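Local coordinates for FprA (Mycobacterium tuberculosis, PDB 1LQT), which catalyses electron transfer between NADPH and ferredoxin through a bound FAD, and may supply electrons to P450 systems, at residues A[13-17]-A[368-372]; A[23-27]-A[70-75]; A[87-93]-A[409-414]; A[16-20]-A[66-71]; A[130-134]-A[178-182]. All coordinates share one frame. Where two conformers were deposited one is given. Residue numbers count along the deposited sequence, not the author numbering.

Contact 1: residues A[13-17]-A[368-372]. With FAD (flavin-adenine dinucleotide), chain H.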
# COMPACT_ATOMS: atom_id res chain seq x y z
N PRO A 13 -1.80 -3.73 -8.81
CA PRO A 13 -3.08 -4.32 -9.20
C PRO A 13 -3.91 -3.48 -10.14
O PRO A 13 -4.44 -4.01 -11.10
CB PRO A 13 -3.77 -4.55 -7.84
CG PRO A 13 -2.71 -4.67 -6.89
CD PRO A 13 -1.59 -3.76 -7.34
N SER A 14 -4.09 -2.20 -9.87
CA SER A 14 -4.97 -1.42 -10.73
C SER A 14 -4.41 -1.34 -12.16
O SER A 14 -5.17 -1.44 -13.11
CB SER A 14 -5.26 -0.04 -10.14
OG SER A 14 -4.16 0.84 -10.15
N ALA A 15 -3.10 -1.22 -12.28
CA ALA A 15 -2.45 -1.24 -13.58
C ALA A 15 -2.70 -2.54 -14.32
O ALA A 15 -3.03 -2.54 -15.51
CB ALA A 15 -0.97 -1.02 -13.41
N PHE A 16 -2.50 -3.66 -13.63
CA PHE A 16 -2.69 -4.96 -14.28
C PHE A 16 -4.12 -5.29 -14.59
O PHE A 16 -4.41 -5.92 -15.63
CB PHE A 16 -2.01 -6.09 -13.48
CG PHE A 16 -0.59 -6.26 -13.88
CD1 PHE A 16 -0.29 -6.91 -15.07
CD2 PHE A 16 0.46 -5.77 -13.11
CE1 PHE A 16 1.03 -7.06 -15.47
CE2 PHE A 16 1.75 -5.92 -13.54
CZ PHE A 16 2.03 -6.54 -14.71
N PHE A 17 -5.06 -4.85 -13.75
CA PHE A 17 -6.46 -5.03 -14.08
C PHE A 17 -6.83 -4.16 -15.29
O PHE A 17 -7.55 -4.61 -16.18
CB PHE A 17 -7.35 -4.72 -12.88
CG PHE A 17 -7.23 -5.73 -11.72
CD1 PHE A 17 -7.21 -7.09 -11.93
CD2 PHE A 17 -7.18 -5.28 -10.42
CE1 PHE A 17 -7.11 -7.95 -10.87
CE2 PHE A 17 -7.10 -6.18 -9.37
CZ PHE A 17 -7.08 -7.48 -9.60
N ILE A 368 -7.03 -5.79 -2.68
CA ILE A 368 -6.56 -5.86 -4.04
C ILE A 368 -7.69 -5.92 -5.04
O ILE A 368 -7.70 -5.21 -6.06
CB ILE A 368 -5.62 -7.08 -4.18
CG1 ILE A 368 -4.33 -6.82 -3.41
CG2 ILE A 368 -5.32 -7.41 -5.62
CD1 ILE A 368 -3.56 -8.08 -3.04
N GLY A 369 -8.68 -6.78 -4.79
CA GLY A 369 -9.76 -7.00 -5.72
C GLY A 369 -10.65 -5.81 -5.98
O GLY A 369 -11.32 -5.77 -7.00
N THR A 370 -10.67 -4.84 -5.09
CA THR A 370 -11.49 -3.64 -5.29
C THR A 370 -10.99 -2.85 -6.49
O THR A 370 -11.72 -2.05 -7.05
CB THR A 370 -11.53 -2.71 -4.07
OG1 THR A 370 -10.22 -2.19 -3.73
CG2 THR A 370 -12.08 -3.42 -2.84
N ASN A 371 -9.75 -3.07 -6.90
CA ASN A 371 -9.19 -2.35 -8.03
C ASN A 371 -9.66 -2.87 -9.38
O ASN A 371 -9.47 -2.21 -10.39
CB ASN A 371 -7.67 -2.39 -7.92
CG ASN A 371 -7.18 -1.70 -6.67
OD1 ASN A 371 -7.27 -0.49 -6.58
ND2 ASN A 371 -6.74 -2.47 -5.70
N LYS A 372 -10.30 -4.03 -9.39
CA LYS A 372 -10.68 -4.64 -10.66
C LYS A 372 -11.85 -3.90 -11.34
O LYS A 372 -11.72 -3.49 -12.48
CB LYS A 372 -10.98 -6.12 -10.45
CG LYS A 372 -11.24 -6.87 -11.76
CD LYS A 372 -11.37 -8.35 -11.54
CE LYS A 372 -11.65 -9.07 -12.84
NZ LYS A 372 -11.70 -10.53 -12.59
PA FAD H . -0.01 0.14 -5.90
O1A FAD H . 0.58 1.02 -4.87
O2A FAD H . -0.16 -1.31 -5.64
O5B FAD H . 0.85 0.27 -7.24
C5B FAD H . 1.32 1.56 -7.67
C4B FAD H . 2.52 1.30 -8.57
O4B FAD H . 2.82 2.53 -9.23
C3B FAD H . 3.79 0.89 -7.81
O3B FAD H . 4.42 -0.23 -8.39
C2B FAD H . 4.63 2.13 -7.87
O2B FAD H . 6.02 1.94 -7.75
C1B FAD H . 4.22 2.72 -9.23
N9A FAD H . 4.48 4.14 -9.38
C8A FAD H . 4.16 5.13 -8.49
N7A FAD H . 4.52 6.33 -8.93
C5A FAD H . 5.13 6.10 -10.15
C6A FAD H . 5.72 6.97 -11.07
N6A FAD H . 5.75 8.28 -10.93
N1A FAD H . 6.23 6.41 -12.20
C2A FAD H . 6.15 5.06 -12.38
N3A FAD H . 5.60 4.18 -11.54
C4A FAD H . 5.10 4.74 -10.44
N1 FAD H . -4.92 -5.92 -0.07
C2 FAD H . -5.32 -7.22 0.04
O2 FAD H . -6.20 -7.67 -0.67
N3 FAD H . -4.71 -8.03 0.99
C4 FAD H . -3.68 -7.63 1.78
O4 FAD H . -3.15 -8.42 2.60
C4X FAD H . -3.24 -6.31 1.64
N5 FAD H . -2.19 -5.83 2.38
C5X FAD H . -1.80 -4.52 2.26
C6 FAD H . -0.77 -4.03 3.02
C7 FAD H . -0.39 -2.70 2.99
C7M FAD H . 0.75 -2.22 3.83
C8 FAD H . -1.07 -1.85 2.11
C8M FAD H . -0.72 -0.38 2.05
C9 FAD H . -2.11 -2.33 1.31
C9A FAD H . -2.49 -3.66 1.37
N10 FAD H . -3.54 -4.16 0.59
C10 FAD H . -3.90 -5.48 0.71
C1' FAD H . -4.25 -3.31 -0.40
C2' FAD H . -3.56 -3.35 -1.76
O2' FAD H . -2.18 -3.18 -1.56
C3' FAD H . -4.12 -2.22 -2.65
O3' FAD H . -5.51 -2.40 -2.89
C4' FAD H . -3.53 -2.15 -4.06
O4' FAD H . -2.15 -2.52 -4.07
C5' FAD H . -3.70 -0.74 -4.64
O5' FAD H . -3.31 -0.86 -6.02
P FAD H . -2.79 0.35 -6.91
O1P FAD H . -2.55 -0.27 -8.23
O2P FAD H . -3.68 1.55 -6.85
O3P FAD H . -1.43 0.83 -6.25
O HOH W 1 -10.29 -4.82 -14.56
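This is a buried packing contact beside the FAD, between the first turn of helix 13-28 and the turn leading into helix 370-391. Phe17 is its centre. Lys372 CB lies over one ring face, 3.9 Å from the centroid of the Phe17 ring, a CH-pi contact; the extended chain beyond leads away, so an exposed lysine can lend its first methylene to the packing. At the ring edge, Phe17 CE2 comes 3.5 Å from Ile368 O. Pro13 CB meets Ile368 CG2 at 3.9 Å, and the small Ser14 lets the backbones close to 5.1 Å between Ser14 CA and Asn371 CA. The helix 13-28 follows strand 4-9 and a glycine-rich turn, consistent with the dinucleotide-binding beta-alpha unit of a Rossmann-type domain, and its N-terminus meets the pyrophosphate: Ser14 N and Ser14 OG donate to FAD O1P at 3.0 and 2.7 Å. The other segment holds the flavin end, with Ile368 N donating to FAD O2 at 2.9 Å. Asn371 ND2 splits its hydrogens between Ile368 O at 2.9 Å and the ribityl FAD O3' at 3.1 Å, and Arg362 holds its OD1. A water donates to Lys372 O at 2.9 Å and, weakly, to Phe17 O at 3.2 Å.

Contact 2: residues A[23-27]-A[70-75]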
# COMPACT_ATOMS: atom_id res chain seq x y z
N LEU A 23 -6.90 -5.49 -23.05
CA LEU A 23 -6.64 -6.60 -23.95
C LEU A 23 -7.92 -7.41 -24.19
O LEU A 23 -8.17 -7.90 -25.30
CB LEU A 23 -5.52 -7.46 -23.38
CG LEU A 23 -4.17 -6.77 -23.29
CD1 LEU A 23 -3.17 -7.66 -22.57
CD2 LEU A 23 -3.64 -6.32 -24.64
N LYS A 24 -8.74 -7.55 -23.16
CA LYS A 24 -10.03 -8.23 -23.29
C LYS A 24 -10.97 -7.52 -24.26
O LYS A 24 -11.64 -8.15 -25.06
CB LYS A 24 -10.71 -8.37 -21.93
CG LYS A 24 -12.07 -9.05 -21.97
CD LYS A 24 -12.69 -9.08 -20.58
CE LYS A 24 -12.99 -7.69 -20.00
NZ LYS A 24 -13.33 -7.75 -18.55
N ALA A 25 -11.00 -6.20 -24.19
CA ALA A 25 -11.79 -5.42 -25.13
C ALA A 25 -11.36 -5.73 -26.56
O ALA A 25 -12.20 -5.96 -27.44
CB ALA A 25 -11.67 -3.96 -24.83
N ALA A 26 -10.06 -5.69 -26.82
CA ALA A 26 -9.56 -6.03 -28.14
C ALA A 26 -9.94 -7.46 -28.55
O ALA A 26 -10.39 -7.70 -29.68
CB ALA A 26 -8.09 -5.85 -28.20
N ASP A 27 -9.82 -8.38 -27.61
CA ASP A 27 -10.08 -9.77 -27.94
C ASP A 27 -11.53 -10.04 -28.28
O ASP A 27 -11.84 -11.00 -28.99
CB ASP A 27 -9.69 -10.68 -26.78
CG ASP A 27 -8.20 -10.76 -26.56
OD1 ASP A 27 -7.42 -10.38 -27.45
OD2 ASP A 27 -7.75 -11.24 -25.50
N THR A 70 -1.03 -11.97 -17.82
CA THR A 70 -1.28 -10.82 -18.66
C THR A 70 0.01 -10.38 -19.36
O THR A 70 0.02 -10.08 -20.54
CB THR A 70 -1.86 -9.70 -17.81
OG1 THR A 70 -3.16 -10.09 -17.37
CG2 THR A 70 -2.00 -8.39 -18.60
N ALA A 71 1.10 -10.34 -18.60
CA ALA A 71 2.38 -9.90 -19.12
C ALA A 71 2.93 -10.82 -20.21
O ALA A 71 3.78 -10.39 -20.99
CB ALA A 71 3.37 -9.69 -18.00
N GLU A 72 2.45 -12.06 -20.28
CA GLU A 72 2.88 -12.97 -21.34
C GLU A 72 2.31 -12.57 -22.70
O GLU A 72 2.77 -13.03 -23.71
CB GLU A 72 2.43 -14.40 -21.06
CG GLU A 72 3.25 -15.15 -20.04
CD GLU A 72 4.67 -15.29 -20.51
OE1 GLU A 72 5.56 -14.56 -19.99
OE2 GLU A 72 4.93 -16.13 -21.41
N ASP A 73 1.30 -11.72 -22.72
CA ASP A 73 0.69 -11.36 -23.98
C ASP A 73 1.68 -10.62 -24.85
O ASP A 73 2.33 -9.71 -24.38
CB ASP A 73 -0.51 -10.45 -23.71
CG ASP A 73 -1.44 -10.37 -24.86
OD1 ASP A 73 -1.03 -9.83 -25.91
OD2 ASP A 73 -2.62 -10.81 -24.78
N PRO A 74 1.82 -11.01 -26.12
CA PRO A 74 2.76 -10.31 -26.98
C PRO A 74 2.47 -8.83 -27.20
O PRO A 74 3.34 -8.09 -27.62
CB PRO A 74 2.67 -11.10 -28.31
CG PRO A 74 1.41 -11.72 -28.28
CD PRO A 74 1.20 -12.13 -26.82
N ARG A 75 1.25 -8.40 -26.90
CA ARG A 75 0.87 -6.99 -27.06
C ARG A 75 1.30 -6.13 -25.86
O ARG A 75 1.12 -4.93 -25.89
CB ARG A 75 -0.64 -6.92 -27.19
CG ARG A 75 -1.18 -7.61 -28.45
CD ARG A 75 -2.67 -7.72 -28.47
NE ARG A 75 -3.16 -8.64 -27.46
CZ ARG A 75 -4.43 -8.95 -27.28
NH1 ARG A 75 -5.39 -8.39 -28.01
NH2 ARG A 75 -4.76 -9.82 -26.35
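A salt-bridge network at the protein surface ties the C-terminal part of helix 13-28 to the loop that runs from helix 64-71 into strand 76-80, so the contact lies beside the FAD-binding, Rossmann-type sheet, where Leu23 packs on Val36 of strand 34-40, away from the cofactor. The charged interactions centre on Arg75, whose planar guanidinium can serve two carboxylates at once. Across the segments, Arg75 NH1 and Arg75 NH2 each donate to Asp27 OD1 at 2.9 Å, and a weaker bond joins Arg75 NH2 to Asp27 OD2 at 3.4 Å. Within its own loop, Arg75 NE binds Asp73 OD1 at 2.9 Å and Arg75 NH2 binds Asp73 OD2 at 2.8 Å. Asp73 OD1 also accepts from the backbone Arg75 N at 2.9 Å, an Asx turn that shapes the loop and orients the arginine; a short acidic side chain is well suited to both tasks. Apolar packing supports the network. Leu23 points toward the loop, and its CD1 lies 4.2 Å from Thr70 CG2. Small Ala26 admits the guanidinium, its CB 3.7 Å from Arg75 NH1. Over one face of that flat group rests a leucine methyl, with Leu23 CD2 3.7 Å from Arg75 NE.

Contact 3: residues A[87-93]-A[409-414]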
# COMPACT_ATOMS: atom_id res chain seq x y z
N HIS A 87 12.21 10.60 -15.65
CA HIS A 87 12.80 10.20 -16.93
C HIS A 87 11.97 10.63 -18.13
O HIS A 87 12.53 10.96 -19.17
CB HIS A 87 12.99 8.69 -16.95
CG HIS A 87 13.89 8.22 -15.86
ND1 HIS A 87 13.43 7.58 -14.73
CD2 HIS A 87 15.22 8.36 -15.71
CE1 HIS A 87 14.45 7.40 -13.92
NE2 HIS A 87 15.55 7.85 -14.50
N VAL A 88 10.67 10.53 -17.98
CA VAL A 88 9.70 10.95 -18.99
C VAL A 88 8.59 11.69 -18.28
O VAL A 88 8.35 11.45 -17.09
CB VAL A 88 9.13 9.76 -19.81
CG1 VAL A 88 10.27 9.01 -20.53
CG2 VAL A 88 8.31 8.83 -18.94
N GLN A 89 7.91 12.57 -18.99
CA GLN A 89 6.89 13.43 -18.40
C GLN A 89 5.52 13.08 -18.94
O GLN A 89 5.38 12.61 -20.07
CB GLN A 89 7.18 14.90 -18.71
CG GLN A 89 8.50 15.38 -18.26
CD GLN A 89 8.69 15.27 -16.77
OE1 GLN A 89 7.76 15.54 -15.98
NE2 GLN A 89 9.87 14.87 -16.37
N PRO A 90 4.47 13.34 -18.17
CA PRO A 90 3.11 13.11 -18.65
C PRO A 90 2.84 13.71 -20.03
O PRO A 90 2.23 13.04 -20.86
CB PRO A 90 2.23 13.70 -17.54
CG PRO A 90 3.04 13.39 -16.32
CD PRO A 90 4.45 13.73 -16.73
N GLY A 91 3.25 14.95 -20.27
CA GLY A 91 2.99 15.59 -21.54
C GLY A 91 3.70 14.95 -22.69
O GLY A 91 3.31 15.17 -23.84
N GLU A 92 4.75 14.21 -22.42
CA GLU A 92 5.46 13.46 -23.43
C GLU A 92 4.75 12.16 -23.73
O GLU A 92 4.65 11.72 -24.87
CB GLU A 92 6.89 13.22 -23.00
CG GLU A 92 7.69 14.49 -22.85
CD GLU A 92 9.03 14.32 -22.20
OE1 GLU A 92 9.22 13.37 -21.42
OE2 GLU A 92 9.89 15.18 -22.50
N LEU A 93 4.29 11.48 -22.68
CA LEU A 93 3.53 10.25 -22.87
C LEU A 93 2.25 10.52 -23.62
O LEU A 93 1.83 9.71 -24.45
CB LEU A 93 3.20 9.59 -21.52
CG LEU A 93 4.41 9.05 -20.80
CD1 LEU A 93 4.01 8.58 -19.39
CD2 LEU A 93 5.05 7.91 -21.56
N TRP A 409 12.90 5.81 -27.45
CA TRP A 409 12.78 7.01 -26.67
C TRP A 409 12.94 6.65 -25.19
O TRP A 409 13.67 7.30 -24.48
CB TRP A 409 11.44 7.68 -26.93
CG TRP A 409 11.05 8.75 -26.01
CD1 TRP A 409 11.61 9.99 -25.88
CD2 TRP A 409 9.97 8.72 -25.12
NE1 TRP A 409 10.96 10.72 -24.92
CE2 TRP A 409 9.92 9.98 -24.45
CE3 TRP A 409 9.01 7.76 -24.80
CZ2 TRP A 409 8.97 10.27 -23.52
CZ3 TRP A 409 8.08 8.07 -23.86
CH2 TRP A 409 8.06 9.32 -23.23
N LEU A 410 12.27 5.60 -24.73
CA LEU A 410 12.39 5.19 -23.33
C LEU A 410 13.81 4.83 -23.00
O LEU A 410 14.32 5.20 -21.95
CB LEU A 410 11.46 4.02 -23.04
CG LEU A 410 9.98 4.39 -22.98
CD1 LEU A 410 9.13 3.16 -23.04
CD2 LEU A 410 9.63 5.20 -21.77
N ALA A 411 14.49 4.12 -23.92
CA ALA A 411 15.88 3.75 -23.68
C ALA A 411 16.81 4.95 -23.69
O ALA A 411 17.80 4.95 -22.93
CB ALA A 411 16.34 2.75 -24.70
N ALA A 412 16.50 5.97 -24.50
CA ALA A 412 17.31 7.19 -24.48
C ALA A 412 17.18 7.89 -23.14
O ALA A 412 18.14 8.37 -22.60
CB ALA A 412 16.87 8.12 -25.61
N ARG A 413 15.96 7.95 -22.63
CA ARG A 413 15.67 8.62 -21.38
C ARG A 413 16.12 7.84 -20.16
O ARG A 413 16.44 8.43 -19.15
CB ARG A 413 14.18 8.88 -21.30
CG ARG A 413 13.72 9.95 -22.29
CD ARG A 413 14.37 11.30 -22.07
NE ARG A 413 13.72 12.30 -22.92
CZ ARG A 413 12.56 12.86 -22.67
NH1 ARG A 413 11.91 12.63 -21.54
NH2 ARG A 413 12.03 13.64 -23.59
N GLN A 414 16.13 6.52 -20.26
CA GLN A 414 16.51 5.66 -19.14
C GLN A 414 17.27 4.47 -19.67
O GLN A 414 16.71 3.41 -19.92
CB GLN A 414 15.26 5.20 -18.37
CG GLN A 414 15.54 4.22 -17.22
CD GLN A 414 16.66 4.63 -16.30
OE1 GLN A 414 17.81 4.73 -16.72
NE2 GLN A 414 16.33 4.84 -15.04
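Helix 402-413 from the C-terminal part of the chain docks by its last turn on the start of helix 90-96, beside the FAD-binding sheet, and a two-pronged salt bridge fastens it. Arg413 NH1 donates to Glu92 OE1 at 2.8 Å and Arg413 NH2 to Glu92 OE2 at 2.9 Å, so guanidinium and carboxylate meet edge to edge. Arg413 NH1 spends its other hydrogen on His87 O, 3.0 Å away. Glu92 OE1 also accepts from Gln89 N at 2.9 Å; Gln89 occupies the N-cap, and a glutamate three residues on is long enough to turn back to its amide, as in one half of a capping box. Gln414 NE2 lies over the imidazole face, 3.2 Å from His87 NE2, but at a poor angle for a hydrogen bond; other residues satisfy these side chains: Val83 N pairs with His87 ND1, Asn81 O with Gln414 NE2 and Lys416 N with Gln414 OE1. Beside these polar bonds, Arg96 makes a cation-pi contact with Trp409. Leu93 CD2 lies at the indole edge, 3.7 Å from Trp409 CH2. Branched Val88 fits over the face, its CG1 3.9 Å from the centroid of the Trp409 six-membered ring.

Contact 4: residues A[16-20]-A[66-71]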
# COMPACT_ATOMS: atom_id res chain seq x y z
N PHE A 16 -2.50 -3.66 -13.63
CA PHE A 16 -2.69 -4.96 -14.28
C PHE A 16 -4.12 -5.29 -14.59
O PHE A 16 -4.41 -5.92 -15.63
CB PHE A 16 -2.01 -6.09 -13.48
CG PHE A 16 -0.59 -6.26 -13.88
CD1 PHE A 16 -0.29 -6.91 -15.07
CD2 PHE A 16 0.46 -5.77 -13.11
CE1 PHE A 16 1.03 -7.06 -15.47
CE2 PHE A 16 1.75 -5.92 -13.54
CZ PHE A 16 2.03 -6.54 -14.71
N PHE A 17 -5.06 -4.85 -13.75
CA PHE A 17 -6.46 -5.03 -14.08
C PHE A 17 -6.83 -4.16 -15.29
O PHE A 17 -7.55 -4.61 -16.18
CB PHE A 17 -7.35 -4.72 -12.88
CG PHE A 17 -7.23 -5.73 -11.72
CD1 PHE A 17 -7.21 -7.09 -11.93
CD2 PHE A 17 -7.18 -5.28 -10.42
CE1 PHE A 17 -7.11 -7.95 -10.87
CE2 PHE A 17 -7.10 -6.18 -9.37
CZ PHE A 17 -7.08 -7.48 -9.60
N ALA A 18 -6.30 -2.96 -15.34
CA ALA A 18 -6.55 -2.11 -16.51
C ALA A 18 -5.99 -2.76 -17.78
O ALA A 18 -6.64 -2.78 -18.81
CB ALA A 18 -5.94 -0.73 -16.30
N ALA A 19 -4.76 -3.28 -17.68
CA ALA A 19 -4.15 -3.94 -18.83
C ALA A 19 -5.02 -5.09 -19.31
O ALA A 19 -5.27 -5.23 -20.52
CB ALA A 19 -2.76 -4.43 -18.48
N ALA A 20 -5.47 -5.91 -18.38
CA ALA A 20 -6.31 -7.02 -18.75
C ALA A 20 -7.59 -6.57 -19.40
O ALA A 20 -8.04 -7.16 -20.39
CB ALA A 20 -6.59 -7.92 -17.54
N GLN A 66 -1.68 -14.03 -11.99
CA GLN A 66 -2.59 -13.44 -12.96
C GLN A 66 -1.90 -12.32 -13.73
O GLN A 66 -2.08 -12.17 -14.94
CB GLN A 66 -3.83 -12.84 -12.26
CG GLN A 66 -4.83 -13.77 -11.77
CD GLN A 66 -6.11 -13.04 -11.31
OE1 GLN A 66 -6.43 -11.89 -11.74
NE2 GLN A 66 -6.84 -13.70 -10.43
N PHE A 67 -1.15 -11.49 -13.00
CA PHE A 67 -0.43 -10.41 -13.62
C PHE A 67 0.61 -10.96 -14.60
O PHE A 67 0.80 -10.41 -15.68
CB PHE A 67 0.25 -9.51 -12.57
CG PHE A 67 -0.68 -8.95 -11.49
CD1 PHE A 67 -2.06 -8.93 -11.64
CD2 PHE A 67 -0.15 -8.48 -10.32
CE1 PHE A 67 -2.86 -8.40 -10.66
CE2 PHE A 67 -0.96 -7.95 -9.31
CZ PHE A 67 -2.29 -7.92 -9.49
N GLU A 68 1.26 -12.04 -14.21
CA GLU A 68 2.28 -12.66 -15.08
C GLU A 68 1.63 -13.19 -16.36
O GLU A 68 2.20 -13.07 -17.43
CB GLU A 68 2.99 -13.78 -14.34
CG GLU A 68 3.90 -13.24 -13.25
CD GLU A 68 4.55 -14.32 -12.41
OE1 GLU A 68 3.82 -15.19 -11.91
OE2 GLU A 68 5.75 -14.27 -12.23
N LYS A 69 0.45 -13.77 -16.24
CA LYS A 69 -0.24 -14.26 -17.41
C LYS A 69 -0.58 -13.11 -18.35
O LYS A 69 -0.40 -13.23 -19.55
CB LYS A 69 -1.49 -15.02 -16.99
CG LYS A 69 -2.22 -15.71 -18.14
CD LYS A 69 -3.35 -16.60 -17.65
CE LYS A 69 -4.29 -16.95 -18.79
NZ LYS A 69 -3.52 -17.59 -19.88
N THR A 70 -1.03 -11.97 -17.82
CA THR A 70 -1.28 -10.82 -18.66
C THR A 70 0.01 -10.38 -19.36
O THR A 70 0.02 -10.08 -20.54
CB THR A 70 -1.86 -9.70 -17.81
OG1 THR A 70 -3.16 -10.09 -17.37
CG2 THR A 70 -2.00 -8.39 -18.60
N ALA A 71 1.10 -10.34 -18.60
CA ALA A 71 2.38 -9.90 -19.12
C ALA A 71 2.93 -10.82 -20.21
O ALA A 71 3.78 -10.39 -20.99
CB ALA A 71 3.37 -9.69 -18.00
O HOH W 2 -3.88 -8.75 -15.07
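Phe16 begins the pairing by pointing at helix 64-71. Its ring lies nearly parallel to that of Phe67, planes at 9° and centroids 4.9 Å apart, but slid so far that they barely overlap; instead each ring covers the other's CB, with Phe67 CB 3.6 Å from the Phe16 centroid and Phe16 CB 3.9 Å from the Phe67 centroid. The edge of Phe16 reaches Ala71, CE1 to CB 4.3 Å. A water donates to Phe16 O at 2.9 Å and lies 2.8 Å from Thr70 OG1, bridging the helices. Phe17, whose CA-to-CB bond points sideways, still completes an aromatic cluster: the edge of Phe67 faces its ring in a T-shaped pair, centroids 5.9 Å apart. Here the FAD-binding helix of the Rossmann-type domain, 13-28, passes helix 64-71; the axes of segments 16-20 and 66-71 come within 9.9 Å and cross at 43°. Further along, alanines keep the helix surface low where Thr70 projects: Ala19 CB lies 4.0 Å from Thr70 CG2, and Ala20 CB 4.1 Å from Thr70 OG1.

Contact 5: residues A[130-134]-A[178-182]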
# COMPACT_ATOMS: atom_id res chain seq x y z
N GLY A 130 7.58 -0.32 4.01
CA GLY A 130 8.51 -0.32 2.90
C GLY A 130 9.86 -0.90 3.31
O GLY A 130 10.48 -1.65 2.57
N TRP A 131 10.31 -0.53 4.50
CA TRP A 131 11.57 -1.04 5.00
C TRP A 131 11.53 -2.55 5.23
O TRP A 131 12.41 -3.27 4.76
CB TRP A 131 11.94 -0.27 6.28
CG TRP A 131 13.16 -0.77 6.96
CD1 TRP A 131 14.46 -0.57 6.62
CD2 TRP A 131 13.18 -1.53 8.15
NE1 TRP A 131 15.30 -1.16 7.53
CE2 TRP A 131 14.53 -1.76 8.49
CE3 TRP A 131 12.20 -2.02 9.00
CZ2 TRP A 131 14.90 -2.48 9.63
CZ3 TRP A 131 12.57 -2.72 10.12
CH2 TRP A 131 13.89 -2.95 10.41
N TYR A 132 10.49 -3.05 5.90
CA TYR A 132 10.48 -4.47 6.17
C TYR A 132 10.18 -5.32 4.93
O TYR A 132 10.49 -6.50 4.92
CB TYR A 132 9.64 -4.87 7.38
CG TYR A 132 8.14 -4.76 7.36
CD1 TYR A 132 7.36 -5.40 6.43
CD2 TYR A 132 7.49 -4.05 8.36
CE1 TYR A 132 5.95 -5.34 6.51
CE2 TYR A 132 6.11 -4.01 8.45
CZ TYR A 132 5.34 -4.66 7.53
OH TYR A 132 3.96 -4.60 7.67
N ASN A 133 9.61 -4.69 3.91
CA ASN A 133 9.36 -5.39 2.66
C ASN A 133 10.40 -5.12 1.57
O ASN A 133 10.20 -5.48 0.42
CB ASN A 133 7.95 -5.14 2.14
CG ASN A 133 6.92 -6.08 2.71
OD1 ASN A 133 7.24 -7.22 3.10
ND2 ASN A 133 5.68 -5.64 2.70
N ALA A 134 11.52 -4.53 1.95
CA ALA A 134 12.67 -4.35 1.04
C ALA A 134 12.34 -3.46 -0.15
O ALA A 134 12.91 -3.62 -1.23
CB ALA A 134 13.24 -5.68 0.58
N ILE A 178 10.44 -11.45 4.23
CA ILE A 178 10.79 -10.20 4.89
C ILE A 178 12.21 -9.79 4.51
O ILE A 178 13.10 -10.64 4.31
CB ILE A 178 10.65 -10.36 6.43
CG1 ILE A 178 10.66 -9.00 7.14
CG2 ILE A 178 11.71 -11.32 6.98
CD1 ILE A 178 10.25 -9.10 8.60
N ALA A 179 12.46 -8.49 4.47
CA ALA A 179 13.79 -7.99 4.21
C ALA A 179 14.79 -8.52 5.23
O ALA A 179 14.55 -8.48 6.45
CB ALA A 179 13.79 -6.49 4.29
N ASP A 180 15.97 -8.91 4.76
CA ASP A 180 17.00 -9.37 5.67
C ASP A 180 17.38 -8.30 6.69
O ASP A 180 17.64 -8.63 7.85
CB ASP A 180 18.24 -9.82 4.92
CG ASP A 180 18.17 -11.23 4.41
OD1 ASP A 180 17.28 -11.99 4.82
OD2 ASP A 180 19.08 -11.63 3.65
N HIS A 181 17.41 -7.02 6.31
CA HIS A 181 17.79 -6.00 7.26
C HIS A 181 16.77 -5.86 8.40
O HIS A 181 17.12 -5.53 9.53
CB HIS A 181 18.07 -4.67 6.51
CG HIS A 181 16.96 -4.15 5.63
ND1 HIS A 181 17.15 -3.77 4.31
CD2 HIS A 181 15.67 -3.83 5.91
CE1 HIS A 181 16.02 -3.27 3.81
NE2 HIS A 181 15.10 -3.30 4.77
N ALA A 182 15.50 -6.12 8.09
CA ALA A 182 14.46 -6.06 9.10
C ALA A 182 14.57 -7.29 10.00
O ALA A 182 14.45 -7.16 11.21
CB ALA A 182 13.10 -5.97 8.46
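Two helix ends meet here, the C-terminus of helix 125-132 and the N-terminus of helix 180-186, and the rotamers of their aromatic side chains decide how. Trp131, at chi1 t, lays its indole along the second segment, where His181, at chi1 p, folds back over it. The two form an offset stack, the Trp131 five-membered ring and the imidazole having centroids 4.2 Å apart and planes at 21°. The same p rotamer brings His181 NE2 to Trp131 O at 2.7 Å, so the histidine both stacks and donates to a carbonyl in the last turn of the helix. Over the six-membered ring of Trp131 sits Ala182, its CB 3.9 Å from the centroid; a methyl side chain suits so close an approach, with Ala182 CA 3.4 Å from Trp131 CH2. Tyr132, at chi1 p, sends its ring away from the second segment toward Phe128 and helix 157-167, leaving its CB to touch Ala182 CB at 3.8 Å. Ile178, extended with both chi angles t, puts CG1 3.3 Å from Tyr132 O. That carbonyl accepts from Ala179 N at 2.8 Å, and Ala179 CB meets Ala134 CB at 3.8 Å. Ala179 stands at the N-cap of helix 180-186, and Ala134, with a positive phi of 63°, is the C-prime residue of a Schellman motif that ends helix 125-132.

Contacts 1, 4 and 2 follow one another along helix 13-28: contacts 1 and 4 have centres 9 Å apart and share Phe16 and Phe17, and contacts 4 and 2, 8 Å apart, share Thr70 and Ala71. Together they pack both the cofactor-binding end and the surface end of the one helix that meets the FAD pyrophosphate, with helix 64-71 flanking it and helix 370-391 meeting its start. Contact 3, centred 25 Å from contact 1, alternates with it in sequence, so late parts of the chain return twice to the FAD-binding region. Contact 5 stands apart, 24 Å from contact 1 and across the chain's centre, joining helices 125-132 and 180-186, which come between the two segments of contact 1.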